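Long-range contacts in deacylase (PDB 5THW), which probably hydrolyses N-carbamoyl amino acids with two zinc ions per subunit, as a member of the peptidase M20 family: residues T229-Q234 and V349-A354; T78-G83 and V197-R202; G243-A248 and R295-G300. All coordinates share one frame; numbering follows the deposited sequence.

Contact 1. Residues T229-Q234 and V349-A354; sequences TDAQGQ and VAFDPA. With URP (N-(aminocarbonyl)-beta-alanine), chain G.
The F351 ring and the carboxylate of D230 lie against the other segment from different directions, around a short antiparallel pairing of the two backbones. With CG beside its own backbone N (chi1 -71°), F351 turns its ring back along 229-231. F351 CD2 comes 3.5 Å from T229 O, CE2 lies near the carbonyl carbon of D230, and CE2 and CZ reach the methyl of A231, with CE2 4.1 Å from A231 CB. The approach to the peptide groups is oblique. One ring face also carries V349 CG1, 4.0 Å above the plane of F351 and displaced toward the rim. V349 and A231 lie on the same face of the sheet; D230 and A350 share the other. There the D230 carboxylate folds over its neighbour, OD2 standing 3.6 Å from A350 CB, while OD1 accepts a bond from T229 OG1 of 2.8 Å on its anti side, 22° out of the carboxylate plane. A231 and V349 form an antiparallel hydrogen-bonded pair, with A231 N to V349 O at 2.9 Å and a reciprocal bond from V349 N to A231 O. F351 N adds a bond to T229 O where strand 337-350 ends. Strand 370-375 pairs with 229-232 as well.

Farther along this strand, the extended side chain of Q234 delivers NE2 to carboxylate oxygen O42 of the bound N-carbamoyl-beta-alanine, at 3.1 Å. W236 NE1 is bonded to Q234 OE1 and Y346 OH to Q234 NE2, and R309 also bonds the ligand. The chemistry thus changes along one strand, from backbone bonds and an aromatic cover near 229-231 to a neutral amide donor at 234, which together with R309 is consistent with recognition of a carboxylate-bearing substrate.

Contact 2. Residues T78-G83 and V197-R202; sequences TVDTMG and VPCGGR
The type I beta turn D80-G83, in the connection between antiparallel strands 76-79 and 85-89, meets the irregular loop 197-202 through a single backbone bridge of D80 and V197. Two weak hydrogen bonds make it: V197 N to V79 O, 3.3 Å, and T81 N to V197 O, 3.0 Å. V197 CG2 reaches back to T78 CB at 3.9 Å.

C199 brings its thiol and CB against the turn. Its SG, anti to the backbone N (chi1 -174°), lies 3.8 Å from M82 CG, while C199 CB touches T81 OG1 at 3.2 Å. The bent M82 chain continues away toward helices 159-164 and 170-175.

Both carboxylate oxygens of D80 are engaged. OD2 accepts N84 N and, weakly, M82 N, whereas D80 OD1 accepts a water at 2.7 Å; that water also donates to P198 O and accepts from G200 N, stitching turn to loop. The D80 O to G83 N bond of 2.9 Å closes the turn, with a glycine in the left-handed region at its fourth position, and the weak M82 N to D80 OD2 bond is consistent with an Asx turn superposed on the type I turn that links two antiparallel strands.

Contact 3. Residues G243-A248 and R295-G300; sequences GQEAHA and RNVIPG
I298 is the buried side of this contact, packed against A246 and A248, whereas E245 and V297 meet on the side nearer solvent. The I298 side chain lies over the A246 peptide: CB is 3.5 Å from A246 O, CD1 approaches the methyl A246 CB at 4.2 Å, and CG1 turns toward A248 CA. I298 N donates to A246 O at 2.8 Å, nearly along the C=O axis. E245 lies close over the G300 backbone, with G300 CA 3.8 Å from E245 CB. G243 N bonds to G300 O beside it. At the far end A248 N reaches N296 O at 2.8 Å with an almost linear N-H (173°), though the donor sits well above the carbonyl plane.

These antiparallel segments belong to the dimerisation region of the M20 family, and the second subunit covers part of them. H247, paired with V297 without direct backbone bonds, sends NE2 to S402 O of the second subunit and packs on its H403, a zinc ligand. H247 NE2 and N296 ND2 also bond the ligand in the other subunit's pocket, so this part reaches the partner's active site. R295 forms a salt bridge with E238 of the second subunit.

The opposite character appears at E245, an exposed residue. Its CG, anti to the backbone N (chi1 154°), crosses V297 CG1 obliquely at 3.6 Å, an aliphatic contact that leaves the carboxylate farther out along an extended chain. Exposed Q244 points away from 295-300 and curls back along its own segment, NE2 donating to E245 O at 2.8 Å in the amide plane.

In the fold
All three contacts are partly buried, but contact 1 lies nearest the centre of the chain (about 15 Å, centre to centre), contact 2 next (about 19 Å), and contact 3 far out (about 37 Å), where the second subunit covers part of it. Strand 225-242 carries contact 1 and runs on toward 246-247 in contact 3, although the centres of these two contacts are about 46 Å apart. Contact 1 relies on regular strand bonds and an aromatic ring, contact 2 on weak backbone bonds, a thiol and a water, contact 3 on three backbone bonds in an irregular pairing, with I298 packed on one side. Across the dimer, contacts 1 and 3 converge on the same ligand.

Contact 1. Residues T229-Q234 and V349-A354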
loop_
_atom_site.group_PDB
_atom_site.type_symbol
_atom_site.label_atom_id
_atom_site.label_comp_id
_atom_site.label_asym_id
_atom_site.label_seq_id
_atom_site.Cartn_x
_atom_site.Cartn_y
_atom_site.Cartn_z
ATOM N N THR A 229 5.647 -32.837 20.242
ATOM C CA THR A 229 7.019 -33.306 20.386
ATOM C C THR A 229 8.032 -32.343 19.792
ATOM O O THR A 229 9.151 -32.247 20.305
ATOM C CB THR A 229 7.196 -34.692 19.744
ATOM O OG1 THR A 229 6.950 -34.621 18.334
ATOM C CG2 THR A 229 6.227 -35.679 20.359
ATOM N N ASP A 230 7.680 -31.632 18.720
ATOM C CA ASP A 230 8.622 -30.732 18.072
ATOM C C ASP A 230 7.896 -29.490 17.583
ATOM O O ASP A 230 6.671 -29.472 17.431
ATOM C CB ASP A 230 9.336 -31.404 16.888
ATOM C CG ASP A 230 10.071 -32.670 17.288
ATOM O OD1 ASP A 230 9.411 -33.726 17.424
ATOM O OD2 ASP A 230 11.306 -32.605 17.470
ATOM N N ALA A 231 8.675 -28.444 17.325
ATOM C CA ALA A 231 8.174 -27.255 16.653
ATOM C C ALA A 231 9.119 -26.923 15.511
ATOM O O ALA A 231 10.343 -26.942 15.691
ATOM C CB ALA A 231 8.048 -26.073 17.620
ATOM N N GLN A 232 8.554 -26.624 14.344
ATOM C CA GLN A 232 9.363 -26.386 13.156
ATOM C C GLN A 232 10.110 -25.059 13.273
ATOM O O GLN A 232 9.687 -24.145 13.987
ATOM C CB GLN A 232 8.501 -26.426 11.891
ATOM C CG GLN A 232 7.534 -25.277 11.689
ATOM C CD GLN A 232 6.830 -25.357 10.340
ATOM O OE1 GLN A 232 7.282 -26.057 9.433
ATOM N NE2 GLN A 232 5.707 -24.660 10.214
ATOM N N GLY A 233 11.260 -24.979 12.584
ATOM C CA GLY A 233 12.002 -23.736 12.508
ATOM C C GLY A 233 11.434 -22.740 11.507
ATOM O O GLY A 233 10.696 -23.081 10.583
ATOM N N GLN A 234 11.774 -21.467 11.722
ATOM C CA GLN A 234 11.261 -20.375 10.908
ATOM C C GLN A 234 12.375 -19.411 10.519
ATOM O O GLN A 234 13.373 -19.254 11.228
ATOM C CB GLN A 234 10.154 -19.585 11.618
ATOM C CG GLN A 234 9.056 -20.406 12.259
ATOM C CD GLN A 234 7.858 -19.553 12.635
ATOM O OE1 GLN A 234 7.550 -18.570 11.963
ATOM N NE2 GLN A 234 7.201 -19.902 13.731
ATOM N N VAL A 349 12.776 -27.103 17.091
ATOM C CA VAL A 349 12.900 -27.373 18.518
ATOM C C VAL A 349 12.400 -28.778 18.806
ATOM O O VAL A 349 11.299 -29.155 18.386
ATOM C CB VAL A 349 12.105 -26.348 19.350
ATOM C CG1 VAL A 349 12.080 -26.756 20.819
ATOM C CG2 VAL A 349 12.662 -24.934 19.170
ATOM N N ALA A 350 13.205 -29.544 19.538
ATOM C CA ALA A 350 12.774 -30.803 20.126
ATOM C C ALA A 350 12.518 -30.559 21.608
ATOM O O ALA A 350 13.435 -30.196 22.355
ATOM C CB ALA A 350 13.817 -31.902 19.923
ATOM N N PHE A 351 11.271 -30.737 22.023
ATOM C CA PHE A 351 10.899 -30.451 23.394
ATOM C C PHE A 351 11.462 -31.531 24.311
ATOM O O PHE A 351 11.852 -32.614 23.865
ATOM C CB PHE A 351 9.380 -30.354 23.506
ATOM C CG PHE A 351 8.804 -29.118 22.857
ATOM C CD1 PHE A 351 9.060 -27.858 23.382
ATOM C CD2 PHE A 351 8.024 -29.213 21.712
ATOM C CE1 PHE A 351 8.531 -26.714 22.786
ATOM C CE2 PHE A 351 7.495 -28.073 21.112
ATOM C CZ PHE A 351 7.751 -26.822 21.649
ATOM N N ASP A 352 11.516 -31.223 25.601
ATOM C CA ASP A 352 12.160 -32.118 26.552
ATOM C C ASP A 352 11.408 -33.445 26.611
ATOM O O ASP A 352 10.193 -33.452 26.852
ATOM C CB ASP A 352 12.206 -31.478 27.937
ATOM C CG ASP A 352 12.872 -32.365 28.962
ATOM O OD1 ASP A 352 14.088 -32.202 29.178
ATOM O OD2 ASP A 352 12.184 -33.227 29.544
ATOM N N PRO A 353 12.084 -34.581 26.404
ATOM C CA PRO A 353 11.368 -35.868 26.390
ATOM C C PRO A 353 10.591 -36.167 27.660
ATOM O O PRO A 353 9.455 -36.647 27.574
ATOM C CB PRO A 353 12.497 -36.881 26.167
ATOM C CG PRO A 353 13.531 -36.113 25.421
ATOM C CD PRO A 353 13.489 -34.723 25.982
ATOM N N ALA A 354 11.159 -35.889 28.836
ATOM C CA ALA A 354 10.416 -36.137 30.067
ATOM C C ALA A 354 9.140 -35.301 30.114
ATOM O O ALA A 354 8.067 -35.817 30.452
ATOM C CB ALA A 354 11.298 -35.860 31.285
HETATM O O2 URP G . 0.243 -17.973 16.143
HETATM C C2 URP G . 1.021 -17.719 17.044
HETATM N N3 URP G . 0.585 -17.322 18.232
HETATM N N1 URP G . 2.331 -17.809 16.864
HETATM C C6 URP G . 3.101 -16.656 16.429
HETATM C C5 URP G . 4.448 -17.051 15.841
HETATM C C4 URP G . 4.179 -17.734 14.525
HETATM O O42 URP G . 4.359 -18.970 14.443
HETATM O O41 URP G . 3.781 -17.036 13.566
#

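Contact 2. Residues T78-G83 and V197-R202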
loop_
_atom_site.group_PDB
_atom_site.type_symbol
_atom_site.label_atom_id
_atom_site.label_comp_id
_atom_site.label_asym_id
_atom_site.label_seq_id
_atom_site.Cartn_x
_atom_site.Cartn_y
_atom_site.Cartn_z
ATOM N N THR A 78 4.336 -9.849 39.331
ATOM C CA THR A 78 5.470 -9.000 38.996
ATOM C C THR A 78 5.521 -8.822 37.484
ATOM O O THR A 78 5.026 -9.665 36.726
ATOM C CB THR A 78 6.803 -9.588 39.504
ATOM O OG1 THR A 78 6.945 -10.941 39.051
ATOM C CG2 THR A 78 6.856 -9.571 41.021
ATOM N N VAL A 79 6.108 -7.707 37.050
ATOM C CA VAL A 79 6.272 -7.400 35.633
ATOM C C VAL A 79 7.751 -7.135 35.377
ATOM O O VAL A 79 8.390 -6.396 36.136
ATOM C CB VAL A 79 5.423 -6.184 35.214
ATOM C CG1 VAL A 79 5.464 -5.998 33.700
ATOM C CG2 VAL A 79 3.985 -6.317 35.720
ATOM N N ASP A 80 8.292 -7.718 34.304
ATOM C CA ASP A 80 9.709 -7.564 34.002
ATOM C C ASP A 80 9.932 -6.478 32.942
ATOM O O ASP A 80 8.993 -5.840 32.457
ATOM C CB ASP A 80 10.331 -8.922 33.634
ATOM C CG ASP A 80 9.975 -9.417 32.233
ATOM O OD1 ASP A 80 10.341 -10.574 31.946
ATOM O OD2 ASP A 80 9.370 -8.691 31.414
ATOM N N THR A 81 11.205 -6.284 32.569
ATOM C CA THR A 81 11.609 -5.171 31.712
ATOM C C THR A 81 11.047 -5.254 30.296
ATOM O O THR A 81 11.009 -4.229 29.603
ATOM C CB THR A 81 13.133 -5.103 31.619
ATOM O OG1 THR A 81 13.655 -6.423 31.427
ATOM C CG2 THR A 81 13.721 -4.518 32.894
ATOM N N MET A 82 10.631 -6.435 29.841
ATOM C CA MET A 82 9.984 -6.580 28.547
ATOM C C MET A 82 8.469 -6.580 28.651
ATOM O O MET A 82 7.792 -6.823 27.647
ATOM C CB MET A 82 10.447 -7.865 27.854
ATOM C CG MET A 82 11.787 -7.787 27.143
ATOM S SD MET A 82 11.803 -6.572 25.817
ATOM C CE MET A 82 10.655 -7.302 24.653
ATOM N N GLY A 83 7.920 -6.297 29.828
ATOM C CA GLY A 83 6.482 -6.309 30.005
ATOM C C GLY A 83 5.878 -7.664 30.286
ATOM O O GLY A 83 4.645 -7.796 30.270
ATOM N N VAL A 197 11.514 -5.889 37.233
ATOM C CA VAL A 197 12.192 -7.187 37.370
ATOM C C VAL A 197 13.054 -7.441 36.139
ATOM O O VAL A 197 12.603 -7.184 35.008
ATOM C CB VAL A 197 11.159 -8.303 37.558
ATOM C CG1 VAL A 197 11.845 -9.652 37.635
ATOM C CG2 VAL A 197 10.320 -8.051 38.796
ATOM N N PRO A 198 14.289 -7.921 36.290
ATOM C CA PRO A 198 15.103 -8.221 35.104
ATOM C C PRO A 198 14.487 -9.338 34.275
ATOM O O PRO A 198 13.917 -10.292 34.810
ATOM C CB PRO A 198 16.460 -8.633 35.692
ATOM C CG PRO A 198 16.220 -8.862 37.159
ATOM C CD PRO A 198 15.071 -7.990 37.537
ATOM N N CYS A 199 14.602 -9.204 32.952
ATOM C CA CYS A 199 14.036 -10.165 32.008
ATOM C C CYS A 199 15.029 -11.307 31.813
ATOM O O CYS A 199 16.077 -11.129 31.181
ATOM C CB CYS A 199 13.705 -9.492 30.677
ATOM S SG CYS A 199 12.842 -10.552 29.478
ATOM N N GLY A 200 14.697 -12.481 32.343
ATOM C CA GLY A 200 15.581 -13.623 32.243
ATOM C C GLY A 200 16.553 -13.701 33.400
ATOM O O GLY A 200 16.578 -12.862 34.305
ATOM N N GLY A 201 17.374 -14.744 33.368
ATOM C CA GLY A 201 18.346 -14.956 34.418
ATOM C C GLY A 201 17.807 -15.652 35.650
ATOM O O GLY A 201 18.551 -15.816 36.625
ATOM N N ARG A 202 16.537 -16.046 35.645
ATOM C CA ARG A 202 15.906 -16.736 36.753
ATOM C C ARG A 202 15.684 -18.193 36.383
ATOM O O ARG A 202 15.102 -18.473 35.326
ATOM C CB ARG A 202 14.574 -16.062 37.108
ATOM C CG ARG A 202 13.887 -16.616 38.346
ATOM C CD ARG A 202 12.825 -15.641 38.841
ATOM N NE ARG A 202 11.748 -15.389 37.886
ATOM C CZ ARG A 202 10.564 -15.991 37.923
ATOM N NH1 ARG A 202 9.641 -15.686 37.022
ATOM N NH2 ARG A 202 10.294 -16.886 38.868
HETATM O O HOH W 1 11.925 -12.059 33.601
#

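Contact 3. Residues G243-A248 and R295-G300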
loop_
_atom_site.group_PDB
_atom_site.type_symbol
_atom_site.label_atom_id
_atom_site.label_comp_id
_atom_site.label_asym_id
_atom_site.label_seq_id
_atom_site.Cartn_x
_atom_site.Cartn_y
_atom_site.Cartn_z
ATOM N N GLY A 243 12.798 1.075 -7.182
ATOM C CA GLY A 243 12.876 1.300 -8.605
ATOM C C GLY A 243 12.903 2.776 -8.924
ATOM O O GLY A 243 13.659 3.541 -8.317
ATOM N N GLN A 244 12.060 3.198 -9.857
ATOM C CA GLN A 244 11.959 4.599 -10.229
ATOM C C GLN A 244 10.483 4.943 -10.281
ATOM O O GLN A 244 9.742 4.389 -11.099
ATOM C CB GLN A 244 12.632 4.869 -11.582
ATOM C CG GLN A 244 12.650 6.337 -12.005
ATOM C CD GLN A 244 13.080 7.271 -10.884
ATOM O OE1 GLN A 244 14.247 7.290 -10.481
ATOM N NE2 GLN A 244 12.132 8.048 -10.369
ATOM N N GLU A 245 10.064 5.829 -9.389
ATOM C CA GLU A 245 8.704 6.334 -9.399
ATOM C C GLU A 245 8.519 7.305 -10.559
ATOM O O GLU A 245 9.340 8.204 -10.765
ATOM C CB GLU A 245 8.413 6.994 -8.055
ATOM C CG GLU A 245 7.365 8.068 -8.040
ATOM C CD GLU A 245 7.282 8.719 -6.673
ATOM O OE1 GLU A 245 8.168 8.424 -5.844
ATOM O OE2 GLU A 245 6.351 9.515 -6.426
ATOM N N ALA A 246 7.459 7.104 -11.338
ATOM C CA ALA A 246 7.208 7.933 -12.510
ATOM C C ALA A 246 5.738 7.812 -12.882
ATOM O O ALA A 246 5.050 6.881 -12.458
ATOM C CB ALA A 246 8.099 7.527 -13.691
ATOM N N HIS A 247 5.278 8.736 -13.722
ATOM C CA HIS A 247 3.864 8.762 -14.073
ATOM C C HIS A 247 3.534 7.591 -14.982
ATOM O O HIS A 247 4.275 7.302 -15.920
ATOM C CB HIS A 247 3.506 10.082 -14.736
ATOM C CG HIS A 247 3.578 11.235 -13.796
ATOM N ND1 HIS A 247 2.628 11.457 -12.822
ATOM C CD2 HIS A 247 4.510 12.205 -13.648
ATOM C CE1 HIS A 247 2.966 12.525 -12.122
ATOM N NE2 HIS A 247 4.103 12.998 -12.604
ATOM N N ALA A 248 2.423 6.911 -14.685
ATOM C CA ALA A 248 2.044 5.696 -15.395
ATOM C C ALA A 248 1.700 5.953 -16.848
ATOM O O ALA A 248 1.677 5.007 -17.641
ATOM C CB ALA A 248 0.850 5.032 -14.713
ATOM N N ARG A 295 -2.589 5.322 -8.153
ATOM C CA ARG A 295 -2.996 4.459 -9.262
ATOM C C ARG A 295 -2.337 4.853 -10.583
ATOM O O ARG A 295 -2.177 4.001 -11.465
ATOM C CB ARG A 295 -4.520 4.464 -9.398
ATOM C CG ARG A 295 -5.140 5.846 -9.664
ATOM C CD ARG A 295 -6.632 5.776 -9.398
ATOM N NE ARG A 295 -6.879 5.567 -7.971
ATOM C CZ ARG A 295 -7.903 4.883 -7.468
ATOM N NH1 ARG A 295 -8.027 4.748 -6.153
ATOM N NH2 ARG A 295 -8.800 4.323 -8.272
ATOM N N ASN A 296 -1.961 6.124 -10.758
ATOM C CA ASN A 296 -1.320 6.551 -11.996
ATOM C C ASN A 296 0.162 6.852 -11.800
ATOM O O ASN A 296 0.741 7.656 -12.538
ATOM C CB ASN A 296 -2.022 7.771 -12.584
ATOM C CG ASN A 296 -2.021 8.954 -11.636
ATOM O OD1 ASN A 296 -1.769 8.812 -10.444
ATOM N ND2 ASN A 296 -2.302 10.131 -12.169
ATOM N N VAL A 297 0.789 6.215 -10.816
ATOM C CA VAL A 297 2.227 6.320 -10.606
ATOM C C VAL A 297 2.814 4.915 -10.535
ATOM O O VAL A 297 2.351 4.076 -9.750
ATOM C CB VAL A 297 2.572 7.115 -9.330
ATOM C CG1 VAL A 297 4.079 7.207 -9.157
ATOM C CG2 VAL A 297 1.953 8.505 -9.369
ATOM N N ILE A 298 3.819 4.657 -11.367
ATOM C CA ILE A 298 4.624 3.441 -11.220
ATOM C C ILE A 298 5.224 3.419 -9.817
ATOM O O ILE A 298 5.840 4.416 -9.392
ATOM C CB ILE A 298 5.733 3.414 -12.285
ATOM C CG1 ILE A 298 5.130 3.490 -13.689
ATOM C CG2 ILE A 298 6.608 2.185 -12.101
ATOM C CD1 ILE A 298 6.085 4.029 -14.737
ATOM N N PRO A 299 5.070 2.348 -9.043
ATOM C CA PRO A 299 5.636 2.353 -7.684
ATOM C C PRO A 299 7.158 2.396 -7.720
ATOM O O PRO A 299 7.801 1.666 -8.481
ATOM C CB PRO A 299 5.108 1.049 -7.070
ATOM C CG PRO A 299 3.844 0.772 -7.828
ATOM C CD PRO A 299 4.164 1.207 -9.253
ATOM N N GLY A 300 7.731 3.288 -6.913
ATOM C CA GLY A 300 9.170 3.445 -6.856
ATOM C C GLY A 300 9.801 2.641 -5.738
ATOM O O GLY A 300 11.013 2.392 -5.742
#